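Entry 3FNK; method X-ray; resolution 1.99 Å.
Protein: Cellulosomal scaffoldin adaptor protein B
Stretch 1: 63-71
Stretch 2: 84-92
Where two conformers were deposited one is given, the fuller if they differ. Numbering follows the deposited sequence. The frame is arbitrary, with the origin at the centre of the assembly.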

# COMPACT_ATOMS: atom_id res chain seq x y z
N ALA A 63 7.23 10.84 12.32
CA ALA A 63 7.17 11.34 10.97
C ALA A 63 8.00 10.48 9.99
O ALA A 63 9.13 10.11 10.31
N TYR A 64 7.43 10.14 8.84
CA TYR A 64 8.18 9.48 7.76
C TYR A 64 9.16 10.49 7.18
O TYR A 64 8.83 11.68 7.10
N THR A 65 10.33 10.00 6.75
CA THR A 65 11.27 10.73 5.87
C THR A 65 11.12 10.21 4.46
O THR A 65 10.33 9.29 4.22
N ASN A 66 11.89 10.75 3.53
CA ASN A 66 11.81 10.30 2.15
C ASN A 66 12.31 8.86 1.89
O ASN A 66 12.28 8.38 0.74
N SER A 67 12.72 8.18 2.96
CA SER A 67 13.22 6.83 2.83
C SER A 67 12.57 5.87 3.83
O SER A 67 12.95 4.69 3.89
N SER A 68 11.57 6.34 4.59
CA SER A 68 10.94 5.50 5.61
C SER A 68 10.33 4.23 5.02
O SER A 68 9.75 4.25 3.92
N LEU A 69 10.48 3.14 5.76
CA LEU A 69 9.86 1.86 5.40
C LEU A 69 8.39 1.77 5.83
O LEU A 69 8.04 2.23 6.91
N PRO A 70 7.54 1.11 5.01
CA PRO A 70 6.16 0.80 5.45
C PRO A 70 6.19 -0.23 6.57
O PRO A 70 7.13 -1.01 6.64
N THR A 71 5.19 -0.25 7.45
CA THR A 71 5.11 -1.33 8.43
C THR A 71 4.56 -2.54 7.68
O THR A 71 3.72 -2.37 6.79
N ILE A 84 12.69 -8.12 0.32
CA ILE A 84 13.39 -6.87 0.41
C ILE A 84 12.32 -5.76 0.34
O ILE A 84 11.32 -5.90 -0.38
N VAL A 85 12.50 -4.70 1.14
CA VAL A 85 11.51 -3.62 1.20
C VAL A 85 12.24 -2.29 1.08
O VAL A 85 13.35 -2.15 1.62
N GLN A 86 11.63 -1.31 0.39
CA GLN A 86 12.20 0.03 0.24
C GLN A 86 11.10 1.10 0.14
O GLN A 86 10.05 0.83 -0.46
N GLY A 87 11.36 2.29 0.70
CA GLY A 87 10.48 3.47 0.52
C GLY A 87 11.25 4.62 -0.10
O GLY A 87 12.33 4.93 0.38
N VAL A 88 10.73 5.18 -1.20
CA VAL A 88 11.29 6.35 -1.85
C VAL A 88 10.19 7.42 -2.05
O VAL A 88 9.42 7.38 -3.03
N HIS A 89 10.13 8.35 -1.11
CA HIS A 89 9.03 9.32 -1.00
C HIS A 89 9.39 10.74 -1.40
O HIS A 89 10.57 11.08 -1.60
N LYS A 90 8.35 11.56 -1.52
CA LYS A 90 8.50 12.99 -1.74
C LYS A 90 7.48 13.64 -0.83
O LYS A 90 6.41 14.08 -1.28
N ILE A 91 7.80 13.67 0.46
CA ILE A 91 6.86 14.00 1.52
C ILE A 91 6.29 15.42 1.39
O ILE A 91 5.16 15.68 1.81
N SER A 92 7.06 16.31 0.78
CA SER A 92 6.67 17.69 0.67
C SER A 92 5.66 17.85 -0.45
O SER A 92 4.90 18.81 -0.45

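A loop that packs against a strand and its trailing turn cannot rely on a regular ladder of backbone hydrogen bonds, and its polar groups must be satisfied one at a time. The contact between residues 63-71 and 84-92 of this scaffoldin adaptor illustrates how a few side chains, backbone groups and two waters can do this.

Asn 66 and His 89, whose CA atoms lie 4.3 Å apart, carry most of the polar pairing. His 89 N donates to Asn 66 O at 2.8 Å, almost linearly. The same carbonyl oxygen also receives a CA-H...O contact from Val 88 CA at 3.4 Å. The Asn 66 side chain, chi1 m, leaves CA sideways, but its end reaches the second stretch, where OD1 accepts from Ile 91 N at 2.9 Å. Lys 90 N is only 3.3 Å from Asn 66 OD1, yet its angle is too poor for a bond. The amide nitrogen is served by solvent: water 1 accepts from Asn 66 ND2 and from Ser 92 N, each at 3.2 Å, and so bridges the stretches.

The buried imidazole of His 89, chi1 m, is satisfied at both nitrogens. His 89 NE2 donates to Ser 68 O at 2.9 Å, while ND1 is bonded elsewhere in the structure. Thr 65 O also lies at the ring edge, 3.2 Å from His 89 CD2. The Tyr 64 ring is nearly parallel to the imidazole, with planes at 12°, but centroids 6.0 Å apart leave them barely overlapping.

Gly 87 permits close backbone approach. An ideal CB there would point toward the loop and clash with Ser 68 O at 2.1 Å; without it, Gly 87 CA makes a CA-H...O contact with Ser 68 O at 3.6 Å. Ser 67 CA makes another with Gly 87 O at 3.2 Å. Water 2 joins the backbones, donating to Ser 67 O at 3.0 Å and accepting from Gly 87 N at 3.1 Å.

Apolar contacts accompany these polar ones. Val 85 (p) points toward the loop, its CG1 3.9 Å from CD2 of Leu 69 (m, t) and its CG2 3.8 Å from Pro 70 CG. At the Asn 66 end, Tyr 64 (m) and Ile 91 (chi1 m) point toward each other's stretches, and Tyr 64 CB meets Ile 91 CD1 at 3.7 Å.

The loop also satisfies donors internally: Thr 65 N bonds Ser 68 OG at 2.7 Å, and Ser 67 N bonds Thr 65 OG1 (chi1 p) at 3.0 Å.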

# COMPACT_ATOMS: atom_id res chain seq x y z
CB ALA A 63 7.65 12.75 10.96
CB TYR A 64 7.25 9.04 6.61
CG TYR A 64 6.64 7.66 6.72
CD1 TYR A 64 6.68 6.93 7.90
CD2 TYR A 64 5.98 7.10 5.63
CE1 TYR A 64 6.09 5.67 7.99
CE2 TYR A 64 5.37 5.83 5.72
CZ TYR A 64 5.44 5.13 6.88
OH TYR A 64 4.86 3.90 6.95
CB THR A 65 12.76 10.49 6.23
OG1 THR A 65 13.15 9.19 5.75
CG2 THR A 65 13.01 10.58 7.72
CB ASN A 66 12.46 11.32 1.23
CG ASN A 66 11.55 12.50 0.96
OD1 ASN A 66 10.31 12.39 1.00
ND2 ASN A 66 12.14 13.63 0.68
CB SER A 67 14.77 6.81 2.94
OG SER A 67 15.19 7.13 4.27
CB SER A 68 9.90 6.26 6.41
OG SER A 68 10.53 7.34 7.07
CB LEU A 69 10.61 0.68 6.03
CG LEU A 69 12.10 0.56 5.67
CD1 LEU A 69 12.71 -0.57 6.51
CD2 LEU A 69 12.22 0.31 4.15
CB PRO A 70 5.52 0.18 4.21
CG PRO A 70 6.70 -0.36 3.42
CD PRO A 70 7.81 0.61 3.64
CB THR A 71 4.21 -0.95 9.61
OG1 THR A 71 4.60 0.35 10.07
CG2 THR A 71 4.32 -1.93 10.74
CB ILE A 84 14.52 -6.84 -0.68
CG1 ILE A 84 15.44 -5.64 -0.51
CG2 ILE A 84 13.96 -6.92 -2.09
CD1 ILE A 84 16.56 -5.62 -1.56
CB VAL A 85 10.72 -3.71 2.52
CG1 VAL A 85 11.63 -3.57 3.77
CG2 VAL A 85 9.54 -2.74 2.56
CB GLN A 86 13.10 0.13 -1.00
CG GLN A 86 14.03 1.38 -1.03
CD GLN A 86 14.83 1.54 -2.33
OE1 GLN A 86 14.78 0.69 -3.24
NE2 GLN A 86 15.58 2.62 -2.41
CB VAL A 88 11.99 6.02 -3.21
CG1 VAL A 88 12.64 7.27 -3.76
CG2 VAL A 88 13.06 4.96 -3.03
CB HIS A 89 8.51 9.28 0.42
CG HIS A 89 8.38 7.89 0.97
ND1 HIS A 89 7.85 6.86 0.23
CD2 HIS A 89 8.71 7.37 2.17
CE1 HIS A 89 7.85 5.76 0.96
NE2 HIS A 89 8.37 6.04 2.14
CB LYS A 90 8.22 13.32 -3.21
CG LYS A 90 9.40 13.76 -4.02
CD LYS A 90 9.52 15.27 -3.92
CE LYS A 90 9.97 15.87 -5.23
NZ LYS A 90 10.20 17.35 -5.06
CB ILE A 91 7.54 13.83 2.89
CG1 ILE A 91 7.87 12.36 3.11
CG2 ILE A 91 6.67 14.33 4.01
CD1 ILE A 91 6.94 11.65 4.03
CB SER A 92 7.89 18.58 0.41
OG SER A 92 8.42 18.34 -0.89
O HOH W 1 10.15 16.02 -0.15
O HOH W 2 14.17 2.90 1.79